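Local structure of polyphosphate kinase (Porphyromonas gingivalis, 2O8R) at residues D187-L195 and V301-P310; N550-A558 and C574-S582. The protein probably catalyses the reversible transfer of the terminal phosphate of ATP to a growing long-chain polyphosphate. The protein carries 3 engineered substitutions. All coordinates share one frame; numbering follows the deposited sequence.

Contact 1 (D187-L195 and V301-P310); sequences DGLPRFVEL and VNLQDLAMLP
Within the middle domain of this PPK1-family enzyme, the start of strand 192-195, outermost within this chain in a three-stranded sheet, and the residue before it pack on the 3-10 segment 303-308 and the residues flanking it, through two neighbouring side chains, Arg191 and Phe192. With CG of Arg191 turned opposite the backbone N (chi1 -176°), the chain kinks at its second torsion, carrying the guanidinium up to the turn that opens the 3-10 segment. There NH1 and NH2 grip one acceptor end-on: NH2 lies 2.8 Å from Val301 O, and NH1 donates to the same oxygen over 3.2 Å. NH1 also forms a salt bridge with Asp305 OD2 at 2.7 Å, the carboxylate standing almost perpendicular to the guanidinium (89°) and met from the anti side, well out of the carboxylate plane. All three nitrogen-oxygen approaches lie near the guanidinium plane, where its N-H bonds point; a planar, many-handed cation suits this place. Glu210 takes NH2 in a second salt bridge, so the buried cation lies between two carboxylates, which probably favours its charged form.

Phe192 fills the apolar half. Leu309 CD1 sits over one face of the ring, 3.8 Å from its centroid in a CH-pi contact, while the aliphatic CG of Arg191 lies over the opposite face. Phe192 CZ meets Leu306 CD2 at 3.5 Å, and the ring edge faces Asp305 O. Phe208 of the next strand adds an edge-to-face contact. Water 1 bridges the backbones, donating to Met308 O and accepting from Phe192 N.

Leu306 also packs on helices 35-63 and 83-112, and Leu189 and Pro190 touch Phe410 of the second subunit. The arrangement is that of a strand start packed on a short 3-10 segment, with an arginine tying down carbonyl and carboxylate and an aromatic packed on the leucines beside them.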
loop_
_atom_site.group_PDB
_atom_site.type_symbol
_atom_site.label_atom_id
_atom_site.label_comp_id
_atom_site.label_asym_id
_atom_site.label_seq_id
_atom_site.Cartn_x
_atom_site.Cartn_y
_atom_site.Cartn_z
ATOM N N ASP A 187 8.440 6.908 10.366
ATOM C CA ASP A 187 7.549 7.089 9.237
ATOM C C ASP A 187 8.327 7.448 7.973
ATOM O O ASP A 187 7.762 7.506 6.886
ATOM C CB ASP A 187 6.540 8.193 9.557
ATOM C CG ASP A 187 7.203 9.492 10.034
ATOM O OD1 ASP A 187 8.448 9.605 9.986
ATOM O OD2 ASP A 187 6.468 10.409 10.464
ATOM N N GLY A 188 9.614 7.737 8.129
ATOM C CA GLY A 188 10.460 8.142 7.010
ATOM C C GLY A 188 11.808 7.436 6.966
ATOM O O GLY A 188 12.511 7.501 5.964
ATOM N N LEU A 189 12.171 6.768 8.057
ATOM C CA LEU A 189 13.438 6.050 8.142
ATOM C C LEU A 189 13.212 4.664 8.745
ATOM O O LEU A 189 12.183 4.421 9.370
ATOM C CB LEU A 189 14.417 6.840 9.007
ATOM C CG LEU A 189 15.079 8.088 8.428
ATOM C CD1 LEU A 189 16.202 8.497 9.343
ATOM C CD2 LEU A 189 15.609 7.811 7.046
ATOM N N PRO A 190 14.160 3.741 8.555
ATOM C CA PRO A 190 13.967 2.454 9.193
ATOM C C PRO A 190 14.290 2.507 10.688
ATOM O O PRO A 190 15.082 3.353 11.129
ATOM C CB PRO A 190 14.977 1.563 8.477
ATOM C CG PRO A 190 16.059 2.472 8.092
ATOM C CD PRO A 190 15.416 3.791 7.789
ATOM N N ARG A 191 13.673 1.606 11.451
ATOM C CA ARG A 191 13.927 1.493 12.884
ATOM C C ARG A 191 15.373 1.091 13.081
ATOM O O ARG A 191 16.046 1.588 13.990
ATOM C CB ARG A 191 13.013 0.437 13.506
ATOM C CG ARG A 191 13.125 0.305 15.012
ATOM C CD ARG A 191 12.748 1.597 15.742
ATOM N NE ARG A 191 13.062 1.522 17.171
ATOM C CZ ARG A 191 12.260 0.997 18.096
ATOM N NH1 ARG A 191 11.076 0.489 17.775
ATOM N NH2 ARG A 191 12.637 0.988 19.358
ATOM N N PHE A 192 15.841 0.199 12.205
ATOM C CA PHE A 192 17.207 -0.304 12.252
ATOM C C PHE A 192 18.033 0.223 11.092
ATOM O O PHE A 192 17.628 0.116 9.937
ATOM C CB PHE A 192 17.201 -1.823 12.301
ATOM C CG PHE A 192 16.396 -2.367 13.436
ATOM C CD1 PHE A 192 16.864 -2.264 14.741
ATOM C CD2 PHE A 192 15.151 -2.936 13.209
ATOM C CE1 PHE A 192 16.118 -2.743 15.801
ATOM C CE2 PHE A 192 14.400 -3.416 14.260
ATOM C CZ PHE A 192 14.882 -3.318 15.560
ATOM N N VAL A 193 19.174 0.822 11.428
ATOM C CA VAL A 193 20.032 1.496 10.465
ATOM C C VAL A 193 21.324 0.694 10.355
ATOM O O VAL A 193 22.030 0.513 11.356
ATOM C CB VAL A 193 20.321 2.961 10.910
ATOM C CG1 VAL A 193 21.184 3.718 9.890
ATOM C CG2 VAL A 193 19.025 3.698 11.108
ATOM N N GLU A 194 21.601 0.177 9.153
ATOM C CA GLU A 194 22.823 -0.580 8.883
ATOM C C GLU A 194 24.009 0.370 8.772
ATOM O O GLU A 194 23.882 1.464 8.222
ATOM C CB GLU A 194 22.684 -1.379 7.593
ATOM C CG GLU A 194 23.762 -2.468 7.382
ATOM C CD GLU A 194 23.783 -3.042 5.954
ATOM O OE1 GLU A 194 23.194 -2.432 5.027
ATOM O OE2 GLU A 194 24.408 -4.105 5.757
ATOM N N LEU A 195 25.150 -0.042 9.319
ATOM C CA LEU A 195 26.377 0.747 9.259
ATOM C C LEU A 195 27.308 0.113 8.243
ATOM O O LEU A 195 27.372 -1.112 8.158
ATOM C CB LEU A 195 27.051 0.787 10.628
ATOM C CG LEU A 195 26.241 1.358 11.798
ATOM C CD1 LEU A 195 27.157 1.721 12.940
ATOM C CD2 LEU A 195 25.484 2.575 11.375
ATOM N N VAL A 301 11.600 0.379 23.371
ATOM C CA VAL A 301 10.164 0.128 23.298
ATOM C C VAL A 301 9.668 -0.056 21.862
ATOM O O VAL A 301 10.399 0.179 20.894
ATOM C CB VAL A 301 9.336 1.241 23.993
ATOM C CG1 VAL A 301 9.750 1.391 25.454
ATOM C CG2 VAL A 301 9.456 2.562 23.257
ATOM N N ASN A 302 8.415 -0.472 21.741
ATOM C CA ASN A 302 7.792 -0.737 20.449
ATOM C C ASN A 302 8.543 -1.805 19.673
ATOM O O ASN A 302 8.787 -1.670 18.475
ATOM C CB ASN A 302 7.692 0.536 19.625
ATOM C CG ASN A 302 6.417 0.611 18.851
ATOM O OD1 ASN A 302 5.372 0.974 19.396
ATOM N ND2 ASN A 302 6.485 0.284 17.565
ATOM N N LEU A 303 8.893 -2.879 20.370
ATOM C CA LEU A 303 9.774 -3.877 19.805
ATOM C C LEU A 303 9.113 -4.816 18.802
ATOM O O LEU A 303 9.717 -5.801 18.397
ATOM C CB LEU A 303 10.462 -4.659 20.907
ATOM C CG LEU A 303 11.584 -3.881 21.576
ATOM C CD1 LEU A 303 12.097 -4.687 22.750
ATOM C CD2 LEU A 303 12.695 -3.621 20.584
ATOM N N GLN A 304 7.888 -4.508 18.386
ATOM C CA GLN A 304 7.254 -5.271 17.324
ATOM C C GLN A 304 7.965 -4.957 16.024
ATOM O O GLN A 304 7.826 -5.692 15.041
ATOM C CB GLN A 304 5.766 -4.960 17.207
ATOM C CG GLN A 304 5.404 -3.476 17.281
ATOM C CD GLN A 304 5.014 -3.085 18.687
ATOM O OE1 GLN A 304 5.815 -3.188 19.610
ATOM N NE2 GLN A 304 3.771 -2.667 18.866
ATOM N N ASP A 305 8.738 -3.866 16.041
ATOM C CA ASP A 305 9.608 -3.481 14.929
ATOM C C ASP A 305 10.758 -4.454 14.734
ATOM O O ASP A 305 11.496 -4.327 13.760
ATOM C CB ASP A 305 10.201 -2.084 15.129
ATOM C CG ASP A 305 9.151 -0.988 15.164
ATOM O OD1 ASP A 305 7.995 -1.240 14.760
ATOM O OD2 ASP A 305 9.490 0.135 15.597
ATOM N N LEU A 306 10.926 -5.410 15.651
ATOM C CA LEU A 306 11.945 -6.447 15.465
ATOM C C LEU A 306 11.698 -7.239 14.184
ATOM O O LEU A 306 12.627 -7.767 13.583
ATOM C CB LEU A 306 12.059 -7.371 16.682
ATOM C CG LEU A 306 12.770 -6.793 17.923
ATOM C CD1 LEU A 306 13.010 -7.875 18.946
ATOM C CD2 LEU A 306 14.094 -6.115 17.592
ATOM N N ALA A 307 10.442 -7.278 13.750
ATOM C CA ALA A 307 10.064 -7.914 12.493
ATOM C C ALA A 307 10.754 -7.256 11.304
ATOM O O ALA A 307 10.806 -7.833 10.221
ATOM C CB ALA A 307 8.548 -7.866 12.313
HETATM N N MSE A 308 11.282 -6.053 11.521
HETATM C CA MSE A 308 11.967 -5.281 10.488
HETATM C C MSE A 308 13.482 -5.392 10.573
HETATM O O MSE A 308 14.194 -4.761 9.791
HETATM C CB MSE A 308 11.587 -3.792 10.578
HETATM C CG MSE A 308 10.170 -3.454 10.122
HETATM SE SE MSE A 308 9.755 -4.156 8.338
HETATM C CE MSE A 308 10.943 -3.072 7.231
ATOM N N LEU A 309 13.986 -6.152 11.538
ATOM C CA LEU A 309 15.425 -6.323 11.647
ATOM C C LEU A 309 15.864 -7.178 10.486
ATOM O O LEU A 309 15.373 -8.284 10.316
ATOM C CB LEU A 309 15.810 -7.003 12.951
ATOM C CG LEU A 309 17.318 -7.082 13.178
ATOM C CD1 LEU A 309 17.903 -5.670 13.298
ATOM C CD2 LEU A 309 17.634 -7.924 14.411
ATOM N N PRO A 310 16.759 -6.646 9.656
ATOM C CA PRO A 310 17.206 -7.386 8.489
ATOM C C PRO A 310 18.033 -8.598 8.870
ATOM O O PRO A 310 18.783 -8.534 9.840
ATOM C CB PRO A 310 18.093 -6.376 7.751
ATOM C CG PRO A 310 17.785 -5.054 8.343
ATOM C CD PRO A 310 17.384 -5.319 9.744
HETATM O O HOH W 1 14.310 -1.785 10.163
#

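Contact 2 (N550-A558 and C574-S582); sequences NVITQLYRA and CLVPDMPQS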
loop_
_atom_site.group_PDB
_atom_site.type_symbol
_atom_site.label_atom_id
_atom_site.label_comp_id
_atom_site.label_asym_id
_atom_site.label_seq_id
_atom_site.Cartn_x
_atom_site.Cartn_y
_atom_site.Cartn_z
ATOM N N ASN A 550 -21.813 -22.204 27.738
ATOM C CA ASN A 550 -22.756 -23.291 27.535
ATOM C C ASN A 550 -22.120 -24.530 26.956
ATOM O O ASN A 550 -22.235 -25.607 27.535
ATOM C CB ASN A 550 -23.961 -22.850 26.722
ATOM C CG ASN A 550 -24.965 -22.087 27.559
ATOM O OD1 ASN A 550 -24.603 -21.408 28.528
ATOM N ND2 ASN A 550 -26.239 -22.199 27.200
ATOM N N VAL A 551 -21.418 -24.376 25.842
ATOM C CA VAL A 551 -20.777 -25.522 25.209
ATOM C C VAL A 551 -19.722 -26.114 26.139
ATOM O O VAL A 551 -19.555 -27.328 26.193
ATOM C CB VAL A 551 -20.140 -25.174 23.849
ATOM C CG1 VAL A 551 -19.908 -26.429 23.075
ATOM C CG2 VAL A 551 -21.048 -24.307 23.060
ATOM N N ILE A 552 -19.026 -25.259 26.880
ATOM C CA ILE A 552 -18.030 -25.741 27.817
ATOM C C ILE A 552 -18.709 -26.615 28.872
ATOM O O ILE A 552 -18.214 -27.694 29.211
ATOM C CB ILE A 552 -17.214 -24.592 28.438
ATOM C CG1 ILE A 552 -16.380 -23.906 27.349
ATOM C CG2 ILE A 552 -16.282 -25.123 29.501
ATOM C CD1 ILE A 552 -15.472 -22.798 27.844
ATOM N N THR A 553 -19.878 -26.187 29.334
ATOM C CA THR A 553 -20.613 -26.943 30.346
ATOM C C THR A 553 -21.036 -28.319 29.820
ATOM O O THR A 553 -20.937 -29.320 30.527
ATOM C CB THR A 553 -21.835 -26.156 30.885
ATOM O OG1 THR A 553 -21.434 -24.834 31.274
ATOM C CG2 THR A 553 -22.411 -26.845 32.083
ATOM N N GLN A 554 -21.481 -28.361 28.570
ATOM C CA GLN A 554 -21.794 -29.621 27.899
ATOM C C GLN A 554 -20.568 -30.538 27.843
ATOM O O GLN A 554 -20.674 -31.750 28.042
ATOM C CB GLN A 554 -22.328 -29.350 26.489
ATOM C CG GLN A 554 -23.395 -28.266 26.471
ATOM C CD GLN A 554 -24.052 -28.067 25.119
ATOM O OE1 GLN A 554 -23.901 -28.882 24.211
ATOM N NE2 GLN A 554 -24.803 -26.980 24.986
ATOM N N LEU A 555 -19.404 -29.947 27.590
ATOM C CA LEU A 555 -18.176 -30.711 27.495
ATOM C C LEU A 555 -17.841 -31.321 28.841
ATOM O O LEU A 555 -17.504 -32.506 28.919
ATOM C CB LEU A 555 -17.031 -29.836 26.994
ATOM C CG LEU A 555 -17.174 -29.302 25.571
ATOM C CD1 LEU A 555 -16.093 -28.265 25.291
ATOM C CD2 LEU A 555 -17.146 -30.429 24.540
ATOM N N TYR A 556 -17.956 -30.507 29.889
ATOM C CA TYR A 556 -17.771 -30.957 31.266
ATOM C C TYR A 556 -18.714 -32.111 31.601
ATOM O O TYR A 556 -18.303 -33.105 32.216
ATOM C CB TYR A 556 -18.051 -29.823 32.238
ATOM C CG TYR A 556 -16.948 -28.801 32.393
ATOM C CD1 TYR A 556 -15.615 -29.187 32.496
ATOM C CD2 TYR A 556 -17.247 -27.438 32.479
ATOM C CE1 TYR A 556 -14.606 -28.241 32.662
ATOM C CE2 TYR A 556 -16.251 -26.495 32.661
ATOM C CZ TYR A 556 -14.939 -26.902 32.743
ATOM O OH TYR A 556 -13.966 -25.962 32.906
ATOM N N ARG A 557 -19.976 -31.975 31.197
ATOM C CA ARG A 557 -20.940 -33.046 31.388
ATOM C C ARG A 557 -20.590 -34.293 30.578
ATOM O O ARG A 557 -20.814 -35.411 31.043
ATOM C CB ARG A 557 -22.355 -32.589 31.058
ATOM C CG ARG A 557 -22.969 -31.602 32.045
ATOM C CD ARG A 557 -24.308 -31.079 31.526
ATOM N NE ARG A 557 -24.960 -32.086 30.687
ATOM C CZ ARG A 557 -25.326 -31.911 29.416
ATOM N NH1 ARG A 557 -25.146 -30.742 28.804
ATOM N NH2 ARG A 557 -25.893 -32.916 28.762
ATOM N N ALA A 558 -20.039 -34.109 29.382
ATOM C CA ALA A 558 -19.611 -35.247 28.573
ATOM C C ALA A 558 -18.465 -35.962 29.270
ATOM O O ALA A 558 -18.458 -37.183 29.358
ATOM C CB ALA A 558 -19.210 -34.803 27.183
ATOM N N CYS A 574 -11.271 -21.435 28.104
ATOM C CA CYS A 574 -11.837 -21.157 29.431
ATOM C C CYS A 574 -12.258 -22.411 30.144
ATOM O O CYS A 574 -12.661 -22.362 31.300
ATOM C CB CYS A 574 -13.047 -20.239 29.333
ATOM S SG CYS A 574 -12.679 -18.598 28.712
ATOM N N LEU A 575 -12.198 -23.530 29.442
ATOM C CA LEU A 575 -12.386 -24.822 30.061
ATOM C C LEU A 575 -11.124 -25.106 30.851
ATOM O O LEU A 575 -10.030 -24.969 30.329
ATOM C CB LEU A 575 -12.608 -25.888 28.998
ATOM C CG LEU A 575 -12.920 -27.311 29.447
ATOM C CD1 LEU A 575 -13.888 -27.956 28.476
ATOM C CD2 LEU A 575 -11.651 -28.138 29.565
ATOM N N VAL A 576 -11.283 -25.482 32.114
ATOM C CA VAL A 576 -10.138 -25.746 32.971
ATOM C C VAL A 576 -9.860 -27.235 33.125
ATOM O O VAL A 576 -10.706 -27.994 33.602
ATOM C CB VAL A 576 -10.198 -24.937 34.313
ATOM C CG1 VAL A 576 -11.608 -24.640 34.708
ATOM C CG2 VAL A 576 -9.389 -25.587 35.432
ATOM N N PRO A 577 -8.669 -27.659 32.682
ATOM C CA PRO A 577 -8.322 -29.071 32.636
ATOM C C PRO A 577 -7.856 -29.580 33.990
ATOM O O PRO A 577 -7.660 -28.784 34.916
ATOM C CB PRO A 577 -7.170 -29.104 31.639
ATOM C CG PRO A 577 -6.498 -27.791 31.812
ATOM C CD PRO A 577 -7.565 -26.803 32.205
ATOM N N ASP A 578 -7.681 -30.898 34.082
ATOM C CA ASP A 578 -7.166 -31.565 35.277
ATOM C C ASP A 578 -8.045 -31.293 36.487
ATOM O O ASP A 578 -7.559 -30.980 37.570
ATOM C CB ASP A 578 -5.727 -31.136 35.566
ATOM C CG ASP A 578 -4.802 -31.337 34.385
ATOM O OD1 ASP A 578 -5.104 -32.191 33.520
ATOM O OD2 ASP A 578 -3.765 -30.638 34.333
HETATM N N MSE A 579 -9.346 -31.414 36.284
HETATM C CA MSE A 579 -10.318 -31.194 37.330
HETATM C C MSE A 579 -11.248 -32.379 37.317
HETATM O O MSE A 579 -11.313 -33.083 36.317
HETATM C CB MSE A 579 -11.112 -29.937 37.026
HETATM C CG MSE A 579 -10.264 -28.711 36.885
HETATM SE SE MSE A 579 -9.882 -27.809 38.566
HETATM C CE MSE A 579 -8.321 -28.770 39.240
ATOM N N PRO A 580 -11.959 -32.625 38.426
ATOM C CA PRO A 580 -12.943 -33.693 38.410
ATOM C C PRO A 580 -13.930 -33.601 37.241
ATOM O O PRO A 580 -14.213 -34.613 36.596
ATOM C CB PRO A 580 -13.648 -33.520 39.753
ATOM C CG PRO A 580 -12.589 -32.955 40.624
ATOM C CD PRO A 580 -11.872 -31.995 39.757
ATOM N N GLN A 581 -14.408 -32.399 36.934
ATOM C CA GLN A 581 -15.424 -32.224 35.886
ATOM C C GLN A 581 -14.860 -32.331 34.472
ATOM O O GLN A 581 -15.613 -32.409 33.500
ATOM C CB GLN A 581 -16.156 -30.894 36.054
ATOM C CG GLN A 581 -16.729 -30.674 37.450
ATOM C CD GLN A 581 -15.837 -29.831 38.355
ATOM O OE1 GLN A 581 -16.256 -28.788 38.837
ATOM N NE2 GLN A 581 -14.618 -30.289 38.600
ATOM N N SER A 582 -13.532 -32.339 34.379
ATOM C CA SER A 582 -12.814 -32.364 33.118
ATOM C C SER A 582 -11.819 -33.515 33.132
ATOM O O SER A 582 -10.859 -33.545 32.351
ATOM C CB SER A 582 -12.081 -31.038 32.909
ATOM O OG SER A 582 -10.956 -30.930 33.772
#
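Tyr556 of helix 549-560 and Leu575 run past each other in opposite directions. Leu575 CG lies 3.7 Å from Tyr556 CE1, and its CD1 stands over one ring face, offset toward the rim. Tyr556 CG, opposite the carbonyl carbon (chi1 -78°), lays the ring across to the loop, where Val576 N donates to Tyr556 OH over 2.8 Å, almost straight at 170°. A tyrosine suits the place: its ring packs among apolar groups while its hydroxyl meets a buried amide and, weakly, Pro9 O of the N-terminal segment. At the ring edge Gln581 O lies 3.4 Å from Tyr556 CD1 and takes a CA-H...O contact from Tyr556 CA, and Ser582 CB approaches CE1 to 3.8 Å. Ser582 OG turns back to its own loop, donating to Val576 O and accepting from Met579 N.

One helical turn earlier, Ile552 crosses Leu575 at a slant, its CG2 3.8 Å from Leu575 CB, and its CD1 touches Cys574 CB. Leu555 CD1 meets Leu575 CD1 nearly at a right angle, 3.9 Å away.

Tyr8 lies with its ring parallel to that of Tyr556, while Leu555 of the helix packs on strand 538-543 and Leu575 of the loop on Ile585 of strand 585-589.

Both contacts are buried, yet they lie on opposite sides of the chain's centre, with centres 44 Å apart, and share no element of structure. Contact 1 belongs to the middle domain, joining residues far apart in sequence and lying beside the second subunit; contact 2 is local to C-terminal domain 2, linking a helix to the loop that follows the next strand, and no other chain touches it. Their chemistry differs accordingly. Contact 1 combines a charged arginine network and a bridging water with an aromatic face, whereas contact 2 is mostly aliphatic and aromatic packing relieved by one hydroxyl-amide bond. In each, an aromatic ring takes a leucine over its face.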